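Local coordinates for transcriptional regulator, MarR family (Methanosarcina mazei, PDB 3S2W), which probably binds DNA as a dimeric winged helix-turn-helix transcription factor of the MarR family, at residues A[64-67]-A[68-71]; A[55-58]-A[59-62]; A[84-87]-A[88-91]. All blocks are in the same frame, centred on the assembly; numbering follows the deposited sequence.

Contact 1 of 3, residues A[64-67]-A[68-71]; sequences GINQ and ESLS
Asn66 caps helix 67-74: its OD1 accepts from Glu68 N at 3.1 Å, the donor lying in the amide's carbonyl plane on a lone pair. The carboxamide reaches this N-H because CG stands anti to the backbone N (chi1 -164°) and the amide is then turned by chi2 -71° across the first turn. The Asn66 and Glu68 side chains lie alongside each other, OD1 of Asn66 passing 3.7 Å from Glu68 CB. Asn66 also grips the turn by its backbone, its O accepting from Leu70 N at 3.0 Å. A water accepts from Asn66 N and also binds Ser69 OG, which packs against Asn66 CB. Replacing Asn66 by an alanine would probably leave Glu68 N without its capping acceptor and the first turn less firmly started. In the winged helix-turn-helix fold of MarR proteins this is the junction between the short strand 65-66, paired with strand 106-110 at Val108, and the first helix of the helix-turn-helix. Next to the cap, Ile65 points into the turn. Its CG2 methyl meets Leu70 CG at 3.5 Å, while the other branch, with CG1 anti to N (chi1 177°), lays CG1 and CD1 against Ser69 CB, each at 3.6 Å. Leu70 crosses this isoleucine obliquely and continues onto Phe55 and Arg58 of helix 53-61. The extended Gln67 chain touches Thr81 and Ile85 of helix 78-90, and Ser71 OG is hydrogen-bonded to Ile76 O.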
ATOM      1  N   GLY A  64      23.105   5.408  -6.927  1.00 50.33           N
ATOM      2  CA  GLY A  64      24.284   4.701  -6.473  1.00 39.80           C
ATOM      3  C   GLY A  64      24.118   4.150  -5.072  1.00 39.79           C
ATOM      4  O   GLY A  64      25.061   4.092  -4.308  1.00 49.07           O
ATOM      5  N   ILE A  65      22.912   3.731  -4.729  1.00 42.66           N
ATOM      6  CA  ILE A  65      22.656   3.211  -3.398  1.00 51.31           C
ATOM      7  C   ILE A  65      22.800   1.684  -3.377  1.00 51.97           C
ATOM      8  O   ILE A  65      22.537   1.003  -4.366  1.00 57.55           O
ATOM      9  CB  ILE A  65      21.260   3.637  -2.922  1.00 61.21           C
ATOM     10  CG1 ILE A  65      20.938   3.036  -1.557  1.00 72.42           C
ATOM     11  CG2 ILE A  65      20.212   3.210  -3.909  1.00 55.15           C
ATOM     12  CD1 ILE A  65      19.473   3.210  -1.173  1.00 78.26           C
ATOM     13  N   ASN A  66      23.242   1.148  -2.251  1.00 46.70           N
ATOM     14  CA  ASN A  66      23.402  -0.292  -2.102  1.00 41.42           C
ATOM     15  C   ASN A  66      22.054  -1.008  -2.135  1.00 45.31           C
ATOM     16  O   ASN A  66      21.098  -0.575  -1.507  1.00 50.90           O
ATOM     17  CB  ASN A  66      24.115  -0.590  -0.785  1.00 50.18           C
ATOM     18  CG  ASN A  66      24.653  -1.985  -0.730  1.00 68.28           C
ATOM     19  OD1 ASN A  66      23.894  -2.960  -0.633  1.00 78.10           O
ATOM     20  ND2 ASN A  66      25.973  -2.104  -0.800  1.00 77.97           N
ATOM     21  N   GLN A  67      21.982  -2.115  -2.860  1.00 47.44           N
ATOM     22  CA  GLN A  67      20.714  -2.807  -3.070  1.00 47.81           C
ATOM     23  C   GLN A  67      20.062  -3.254  -1.762  1.00 50.60           C
ATOM     24  O   GLN A  67      18.843  -3.277  -1.643  1.00 44.63           O
ATOM     25  CB  GLN A  67      20.910  -4.004  -3.985  1.00 42.63           C
ATOM     26  CG  GLN A  67      19.620  -4.630  -4.379  1.00 52.13           C
ATOM     27  CD  GLN A  67      19.810  -5.835  -5.253  1.00 53.07           C
ATOM     28  OE1 GLN A  67      20.465  -5.768  -6.294  1.00 46.66           O
ATOM     29  NE2 GLN A  67      19.242  -6.958  -4.829  1.00 52.20           N
ATOM     30  N   GLU A  68      20.870  -3.594  -0.771  1.00 53.38           N
ATOM     31  CA  GLU A  68      20.305  -3.915   0.527  1.00 54.92           C
ATOM     32  C   GLU A  68      19.678  -2.662   1.160  1.00 51.85           C
ATOM     33  O   GLU A  68      18.569  -2.713   1.693  1.00 56.09           O
ATOM     34  CB  GLU A  68      21.339  -4.567   1.450  1.00 57.98           C
ATOM     35  CG  GLU A  68      20.703  -5.235   2.654  1.00 78.56           C
ATOM     36  CD  GLU A  68      21.688  -6.050   3.478  1.00 94.48           C
ATOM     37  OE1 GLU A  68      22.916  -5.892   3.277  1.00 97.67           O
ATOM     38  OE2 GLU A  68      21.225  -6.852   4.324  1.00 94.73           O
ATOM     39  N   SER A  69      20.373  -1.535   1.086  1.00 45.43           N
ATOM     40  CA  SER A  69      19.809  -0.279   1.574  1.00 43.15           C
ATOM     41  C   SER A  69      18.448  -0.020   0.911  1.00 48.43           C
ATOM     42  O   SER A  69      17.480   0.311   1.581  1.00 50.75           O
ATOM     43  CB  SER A  69      20.758   0.910   1.330  1.00 48.85           C
ATOM     44  OG  SER A  69      22.077   0.654   1.791  1.00 56.85           O
ATOM     45  N   LEU A  70      18.365  -0.176  -0.406  1.00 51.78           N
ATOM     46  CA  LEU A  70      17.093   0.023  -1.097  1.00 42.80           C
ATOM     47  C   LEU A  70      16.025  -0.833  -0.450  1.00 35.30           C
ATOM     48  O   LEU A  70      14.911  -0.382  -0.206  1.00 41.02           O
ATOM     49  CB  LEU A  70      17.211  -0.346  -2.568  1.00 41.28           C
ATOM     50  CG  LEU A  70      17.694   0.772  -3.467  1.00 45.41           C
ATOM     51  CD1 LEU A  70      17.848   0.222  -4.852  1.00 50.80           C
ATOM     52  CD2 LEU A  70      16.688   1.885  -3.438  1.00 39.35           C
ATOM     53  N   SER A  71      16.379  -2.076  -0.174  1.00 36.49           N
ATOM     54  CA  SER A  71      15.467  -3.011   0.469  1.00 50.46           C
ATOM     55  C   SER A  71      14.975  -2.515   1.844  1.00 59.38           C
ATOM     56  O   SER A  71      13.770  -2.504   2.110  1.00 49.71           O
ATOM     57  CB  SER A  71      16.137  -4.381   0.607  1.00 45.02           C
ATOM     58  OG  SER A  71      15.194  -5.360   0.984  1.00 53.30           O
TER
HETATM   59  O   HOH W   1      24.316   2.389   0.217  1.00 54.73           O

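Contact 2 of 3, residues A[55-58]-A[59-62]; sequences FLMR and LYRE
Tyr60 folds back along the last turns of helix 53-61 on its close-packed side, the ring lying over the Leu56 carbonyl, with Leu56 O 3.4 Å from Tyr60 CD2 and toward the rim of one face. CG sits beside the backbone N (chi1 -65°), which sends the ring back toward the preceding turn. Leu56 CG packs 4.0 Å from Tyr60 CE2, and the selenium of selenomethionine Met57 approaches the ring edge, SE lying 4.0 Å from Tyr60 CD2 in a Met-aromatic contact. The phenol is fixed at its far end by a hydrogen bond from Tyr60 OH to Gly114 O of the same chain. Also closely packed, Leu59 drops its CG to 3.6 Å from Phe55 O, the carbonyl that accepts from Leu59 N, and carries on to Val108 and Leu110 of strand 106-110.

The arginine side is more exposed and charged. The guanidinium of Arg61 lies over the aliphatic part of Arg58, Arg58 CD lying 3.4 Å from Arg61 NH2, and the two guanidinium planes are 30° apart. Arg58 NE and Arg61 NH1 are 4.0 Å apart, a pairing of like charges that probably costs some energy; Tyr30 of the second subunit packs on both arginines, and Lys26 of that subunit brings another positive charge close to Arg61. Glu62 swings its carboxylate away. The backbone finishes with a nearly straight bond from Glu62 N to Arg58 O, 2.8 Å, while Arg61 N makes only weak bonds. Helix 53-61 belongs to the MarR winged helix-turn-helix domain, with Phe55 and Leu59 in its core and Arg58 and Arg61 at the subunit interface.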
ATOM      1  N   PHE A  55      11.434   1.677  -6.519  1.00 36.66           N
ATOM      2  CA  PHE A  55      12.908   1.685  -6.707  1.00 32.23           C
ATOM      3  C   PHE A  55      13.378   2.779  -7.660  1.00 33.35           C
ATOM      4  O   PHE A  55      14.224   3.596  -7.319  1.00 40.51           O
ATOM      5  CB  PHE A  55      13.440   0.308  -7.183  1.00 25.30           C
ATOM      6  CG  PHE A  55      13.152  -0.809  -6.212  1.00 36.40           C
ATOM      7  CD1 PHE A  55      13.978  -1.017  -5.113  1.00 29.54           C
ATOM      8  CD2 PHE A  55      12.022  -1.620  -6.372  1.00 34.51           C
ATOM      9  CE1 PHE A  55      13.703  -2.005  -4.199  1.00 35.18           C
ATOM     10  CE2 PHE A  55      11.742  -2.626  -5.456  1.00 39.93           C
ATOM     11  CZ  PHE A  55      12.583  -2.818  -4.366  1.00 47.51           C
ATOM     12  N   LEU A  56      12.838   2.802  -8.864  1.00 32.91           N
ATOM     13  CA  LEU A  56      13.193   3.876  -9.774  1.00 30.53           C
ATOM     14  C   LEU A  56      13.073   5.247  -9.075  1.00 41.14           C
ATOM     15  O   LEU A  56      14.012   6.037  -9.116  1.00 51.13           O
ATOM     16  CB  LEU A  56      12.342   3.799 -11.030  1.00 28.51           C
ATOM     17  CG  LEU A  56      13.011   4.250 -12.322  1.00 41.94           C
ATOM     18  CD1 LEU A  56      14.338   3.528 -12.547  1.00 37.09           C
ATOM     19  CD2 LEU A  56      12.068   4.049 -13.508  1.00 43.11           C
HETATM   20  N   MSE A  57      11.948   5.515  -8.409  1.00 36.51           N
HETATM   21  CA  MSE A  57      11.726   6.820  -7.783  1.00 38.96           C
HETATM   22  C   MSE A  57      12.761   7.114  -6.696  1.00 50.30           C
HETATM   23  O   MSE A  57      13.167   8.257  -6.501  1.00 53.68           O
HETATM   24  CB  MSE A  57      10.298   6.938  -7.204  1.00 39.87           C
HETATM   25  CG  MSE A  57       9.175   6.993  -8.263  1.00 40.31           C
HETATM   26 SE   MSE A  57       9.369   8.468  -9.571  0.87 70.31          SE
HETATM   27  CE  MSE A  57       8.798   9.981  -8.472  1.00 59.55           C
ATOM     28  N   ARG A  58      13.191   6.076  -5.992  1.00 47.21           N
ATOM     29  CA  ARG A  58      14.224   6.225  -4.973  1.00 45.20           C
ATOM     30  C   ARG A  58      15.593   6.572  -5.573  1.00 48.37           C
ATOM     31  O   ARG A  58      16.289   7.453  -5.070  1.00 39.75           O
ATOM     32  CB  ARG A  58      14.316   4.950  -4.135  1.00 52.62           C
ATOM     33  CG  ARG A  58      15.178   5.084  -2.897  1.00 64.67           C
ATOM     34  CD  ARG A  58      14.695   6.204  -2.015  1.00 74.62           C
ATOM     35  NE  ARG A  58      15.797   6.770  -1.253  1.00 84.91           N
ATOM     36  CZ  ARG A  58      15.904   6.712   0.068  1.00 89.32           C
ATOM     37  NH1 ARG A  58      14.961   6.128   0.796  1.00 83.70           N
ATOM     38  NH2 ARG A  58      16.959   7.257   0.655  1.00 97.55           N
ATOM     39  N   LEU A  59      15.975   5.890  -6.652  1.00 47.52           N
ATOM     40  CA  LEU A  59      17.232   6.199  -7.314  1.00 47.00           C
ATOM     41  C   LEU A  59      17.291   7.647  -7.796  1.00 49.40           C
ATOM     42  O   LEU A  59      18.368   8.240  -7.800  1.00 48.84           O
ATOM     43  CB  LEU A  59      17.492   5.238  -8.468  1.00 41.17           C
ATOM     44  CG  LEU A  59      17.801   3.844  -7.962  1.00 43.69           C
ATOM     45  CD1 LEU A  59      17.754   2.854  -9.113  1.00 45.18           C
ATOM     46  CD2 LEU A  59      19.161   3.864  -7.289  1.00 34.94           C
ATOM     47  N   TYR A  60      16.149   8.211  -8.202  1.00 51.72           N
ATOM     48  CA  TYR A  60      16.098   9.637  -8.578  1.00 53.92           C
ATOM     49  C   TYR A  60      16.383  10.558  -7.393  1.00 51.27           C
ATOM     50  O   TYR A  60      16.823  11.693  -7.588  1.00 51.30           O
ATOM     51  CB  TYR A  60      14.748  10.037  -9.187  1.00 53.13           C
ATOM     52  CG  TYR A  60      14.445   9.366 -10.490  1.00 48.11           C
ATOM     53  CD1 TYR A  60      15.425   9.233 -11.458  1.00 46.39           C
ATOM     54  CD2 TYR A  60      13.183   8.844 -10.749  1.00 39.51           C
ATOM     55  CE1 TYR A  60      15.162   8.611 -12.654  1.00 43.75           C
ATOM     56  CE2 TYR A  60      12.911   8.209 -11.946  1.00 38.37           C
ATOM     57  CZ  TYR A  60      13.906   8.101 -12.894  1.00 36.24           C
ATOM     58  OH  TYR A  60      13.665   7.480 -14.089  1.00 32.47           O
ATOM     59  N   ARG A  61      16.105  10.093  -6.176  1.00 40.19           N
ATOM     60  CA  ARG A  61      16.504  10.868  -5.015  1.00 53.28           C
ATOM     61  C   ARG A  61      17.972  10.593  -4.671  1.00 57.99           C
ATOM     62  O   ARG A  61      18.773  11.508  -4.558  1.00 63.74           O
ATOM     63  CB  ARG A  61      15.601  10.583  -3.826  1.00 61.27           C
ATOM     64  CG  ARG A  61      14.577  11.675  -3.577  1.00 85.68           C
ATOM     65  CD  ARG A  61      13.698  11.346  -2.371  1.00101.48           C
ATOM     66  NE  ARG A  61      12.917  10.127  -2.579  1.00106.89           N
ATOM     67  CZ  ARG A  61      12.612   9.257  -1.618  1.00105.58           C
ATOM     68  NH1 ARG A  61      13.026   9.472  -0.369  1.00104.84           N
ATOM     69  NH2 ARG A  61      11.892   8.171  -1.911  1.00 96.50           N
ATOM     70  N   GLU A  62      18.318   9.324  -4.527  1.00 59.41           N
ATOM     71  CA  GLU A  62      19.639   8.924  -4.079  1.00 61.92           C
ATOM     72  C   GLU A  62      20.137   7.827  -5.009  1.00 56.84           C
ATOM     73  O   GLU A  62      19.764   6.662  -4.861  1.00 55.18           O
ATOM     74  CB  GLU A  62      19.553   8.383  -2.646  1.00 76.47           C
ATOM     75  CG  GLU A  62      20.493   9.031  -1.639  1.00 93.05           C
ATOM     76  CD  GLU A  62      21.880   8.408  -1.643  1.00105.96           C
ATOM     77  OE1 GLU A  62      22.637   8.638  -2.613  1.00108.41           O
ATOM     78  OE2 GLU A  62      22.210   7.691  -0.671  1.00109.97           O
TER

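Contact 3 of 3, residues A[84-87]-A[88-91]; sequences AIQK and LVDE. With SO4 (sulfate ion), chain I.
Gln86 and Asp90, one turn apart, form an i to i+4 side-chain pair near the C-terminal end of helix 78-90, the second and probably DNA-recognition helix of the winged helix-turn-helix. Gln86 is bent at chi2 (79°), which brings its amide round onto the carboxylate. Gln86 NE2 gives a hydrogen bond to Asp90 OD1 at 3.1 Å, meeting it from above the carboxylate plane though close to the plane of its own amide, and a weak one to Asp90 OD2. The other amide atom, Gln86 OE1, takes a hydrogen bond from Arg96 on strand 94-98 of the wing, so both ends of the carboxamide have partners, which probably limits its rotation. In the backbone, Asp90 N donates to Gln86 O at 3.0 Å. The apolar flank faces inward: Ile85 CD1 lies 4.2 Å from Leu88 CD1, and Phe55 of helix 53-61 covers Ala84, Ile85 and Leu88. Val89 CG2 leans over Ile85 O, and its side chain also touches Val94. On the outer flank the extended Lys87 chain reaches a sulfate, probably from the crystallisation liquor, that is also bonded by Gly51 N and Gln52 NE2; Lys87 NZ makes a weak hydrogen bond to sulfate O3 at 3.3 Å.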
ATOM      1  N   ALA A  84      12.695  -7.009  -8.772  1.00 40.24           N
ATOM      2  CA  ALA A  84      12.453  -5.670  -9.258  1.00 39.14           C
ATOM      3  C   ALA A  84      13.717  -5.125  -9.916  1.00 43.12           C
ATOM      4  O   ALA A  84      13.691  -4.733 -11.085  1.00 52.80           O
ATOM      5  CB  ALA A  84      11.966  -4.742  -8.124  1.00 30.94           C
ATOM      6  N   ILE A  85      14.827  -5.112  -9.181  1.00 39.90           N
ATOM      7  CA  ILE A  85      16.061  -4.541  -9.721  1.00 31.81           C
ATOM      8  C   ILE A  85      16.515  -5.313 -10.956  1.00 37.17           C
ATOM      9  O   ILE A  85      17.037  -4.736 -11.926  1.00 30.50           O
ATOM     10  CB  ILE A  85      17.183  -4.518  -8.699  1.00 35.01           C
ATOM     11  CG1 ILE A  85      16.821  -3.583  -7.546  1.00 39.29           C
ATOM     12  CG2 ILE A  85      18.475  -4.069  -9.362  1.00 35.25           C
ATOM     13  CD1 ILE A  85      16.528  -2.165  -7.985  1.00 41.56           C
ATOM     14  N   GLN A  86      16.309  -6.624 -10.944  1.00 31.11           N
ATOM     15  CA  GLN A  86      16.663  -7.364 -12.136  1.00 38.11           C
ATOM     16  C   GLN A  86      15.851  -6.968 -13.394  1.00 42.18           C
ATOM     17  O   GLN A  86      16.379  -7.006 -14.503  1.00 41.94           O
ATOM     18  CB  GLN A  86      16.581  -8.863 -11.914  1.00 35.35           C
ATOM     19  CG  GLN A  86      16.924  -9.597 -13.177  1.00 34.23           C
ATOM     20  CD  GLN A  86      18.413  -9.649 -13.389  1.00 43.69           C
ATOM     21  OE1 GLN A  86      19.149 -10.132 -12.528  1.00 45.46           O
ATOM     22  NE2 GLN A  86      18.871  -9.145 -14.534  1.00 47.58           N
ATOM     23  N   LYS A  87      14.581  -6.600 -13.242  1.00 33.68           N
ATOM     24  CA  LYS A  87      13.793  -6.267 -14.435  1.00 34.63           C
ATOM     25  C   LYS A  87      14.179  -4.878 -14.901  1.00 41.90           C
ATOM     26  O   LYS A  87      14.170  -4.585 -16.099  1.00 35.74           O
ATOM     27  CB  LYS A  87      12.289  -6.333 -14.173  1.00 38.30           C
ATOM     28  CG  LYS A  87      11.737  -7.740 -13.919  1.00 41.66           C
ATOM     29  CD  LYS A  87      10.270  -7.643 -13.528  1.00 58.43           C
ATOM     30  CE  LYS A  87       9.551  -9.000 -13.515  1.00 70.15           C
ATOM     31  NZ  LYS A  87       8.061  -8.827 -13.695  1.00 71.05           N
ATOM     32  N   LEU A  88      14.539  -4.029 -13.937  1.00 39.08           N
ATOM     33  CA  LEU A  88      14.995  -2.688 -14.235  1.00 31.81           C
ATOM     34  C   LEU A  88      16.319  -2.763 -15.000  1.00 37.65           C
ATOM     35  O   LEU A  88      16.576  -1.954 -15.897  1.00 33.61           O
ATOM     36  CB  LEU A  88      15.137  -1.888 -12.943  1.00 31.92           C
ATOM     37  CG  LEU A  88      13.812  -1.368 -12.377  1.00 28.12           C
ATOM     38  CD1 LEU A  88      14.028  -0.719 -11.060  1.00 22.84           C
ATOM     39  CD2 LEU A  88      13.198  -0.366 -13.319  1.00 23.39           C
ATOM     40  N   VAL A  89      17.145  -3.758 -14.664  1.00 35.03           N
ATOM     41  CA  VAL A  89      18.402  -3.951 -15.375  1.00 32.66           C
ATOM     42  C   VAL A  89      18.145  -4.483 -16.774  1.00 42.86           C
ATOM     43  O   VAL A  89      18.741  -4.008 -17.738  1.00 53.02           O
ATOM     44  CB  VAL A  89      19.391  -4.880 -14.637  1.00 29.84           C
ATOM     45  CG1 VAL A  89      20.489  -5.268 -15.571  1.00 29.73           C
ATOM     46  CG2 VAL A  89      19.986  -4.173 -13.451  1.00 32.75           C
ATOM     47  N   ASP A  90      17.247  -5.456 -16.893  1.00 42.58           N
ATOM     48  CA  ASP A  90      16.959  -6.060 -18.196  1.00 45.20           C
ATOM     49  C   ASP A  90      16.260  -5.104 -19.149  1.00 40.64           C
ATOM     50  O   ASP A  90      16.343  -5.240 -20.366  1.00 36.99           O
ATOM     51  CB  ASP A  90      16.160  -7.351 -18.035  1.00 50.46           C
ATOM     52  CG  ASP A  90      16.972  -8.465 -17.355  1.00 62.10           C
ATOM     53  OD1 ASP A  90      18.227  -8.476 -17.489  1.00 69.03           O
ATOM     54  OD2 ASP A  90      16.347  -9.330 -16.691  1.00 46.85           O
ATOM     55  N   GLU A  91      15.569  -4.129 -18.588  1.00 43.25           N
ATOM     56  CA  GLU A  91      14.916  -3.103 -19.389  1.00 38.99           C
ATOM     57  C   GLU A  91      15.900  -1.992 -19.728  1.00 44.32           C
ATOM     58  O   GLU A  91      15.606  -1.119 -20.520  1.00 43.83           O
ATOM     59  CB  GLU A  91      13.689  -2.562 -18.640  1.00 39.11           C
ATOM     60  CG  GLU A  91      12.559  -3.615 -18.490  1.00 35.05           C
ATOM     61  CD  GLU A  91      11.846  -3.605 -17.130  1.00 48.43           C
ATOM     62  OE1 GLU A  91      11.293  -4.665 -16.747  1.00 63.54           O
ATOM     63  OE2 GLU A  91      11.821  -2.553 -16.451  1.00 44.66           O
TER
HETATM   64  S   SO4 I 157       6.544  -5.878 -11.568  1.00 96.43           S
HETATM   65  O1  SO4 I 157       6.525  -7.174 -10.901  1.00102.52           O
HETATM   66  O2  SO4 I 157       7.802  -5.204 -11.250  1.00 96.60           O
HETATM   67  O3  SO4 I 157       6.446  -6.071 -13.021  1.00 95.14           O
HETATM   68  O4  SO4 I 157       5.416  -5.093 -11.068  1.00 81.86           O

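Contacts 1, 2 and 3 lie on the three successive helices of one winged helix-turn-helix domain, and Phe55 ties them together. From contact 2 its ring reaches contact 3, where Phe55 CE2 is 3.4 Å from Ala84 CB, and contact 1, where Phe55 CD1 is 4.1 Å from Leu70 CD1. Contacts 1 and 2, with centres about 10 Å apart, also join through Leu70 CD2 and Arg58 CG at 3.6 Å and through Ile65 with Leu59. Contact 3 is centred about 14 Å from each of the others; Leu70 and Ile85 close the core between contacts 1 and 3. Of the three, contact 3 alone meets the sulfate, which Lys87 holds weakly beside Gly51 and Gln52.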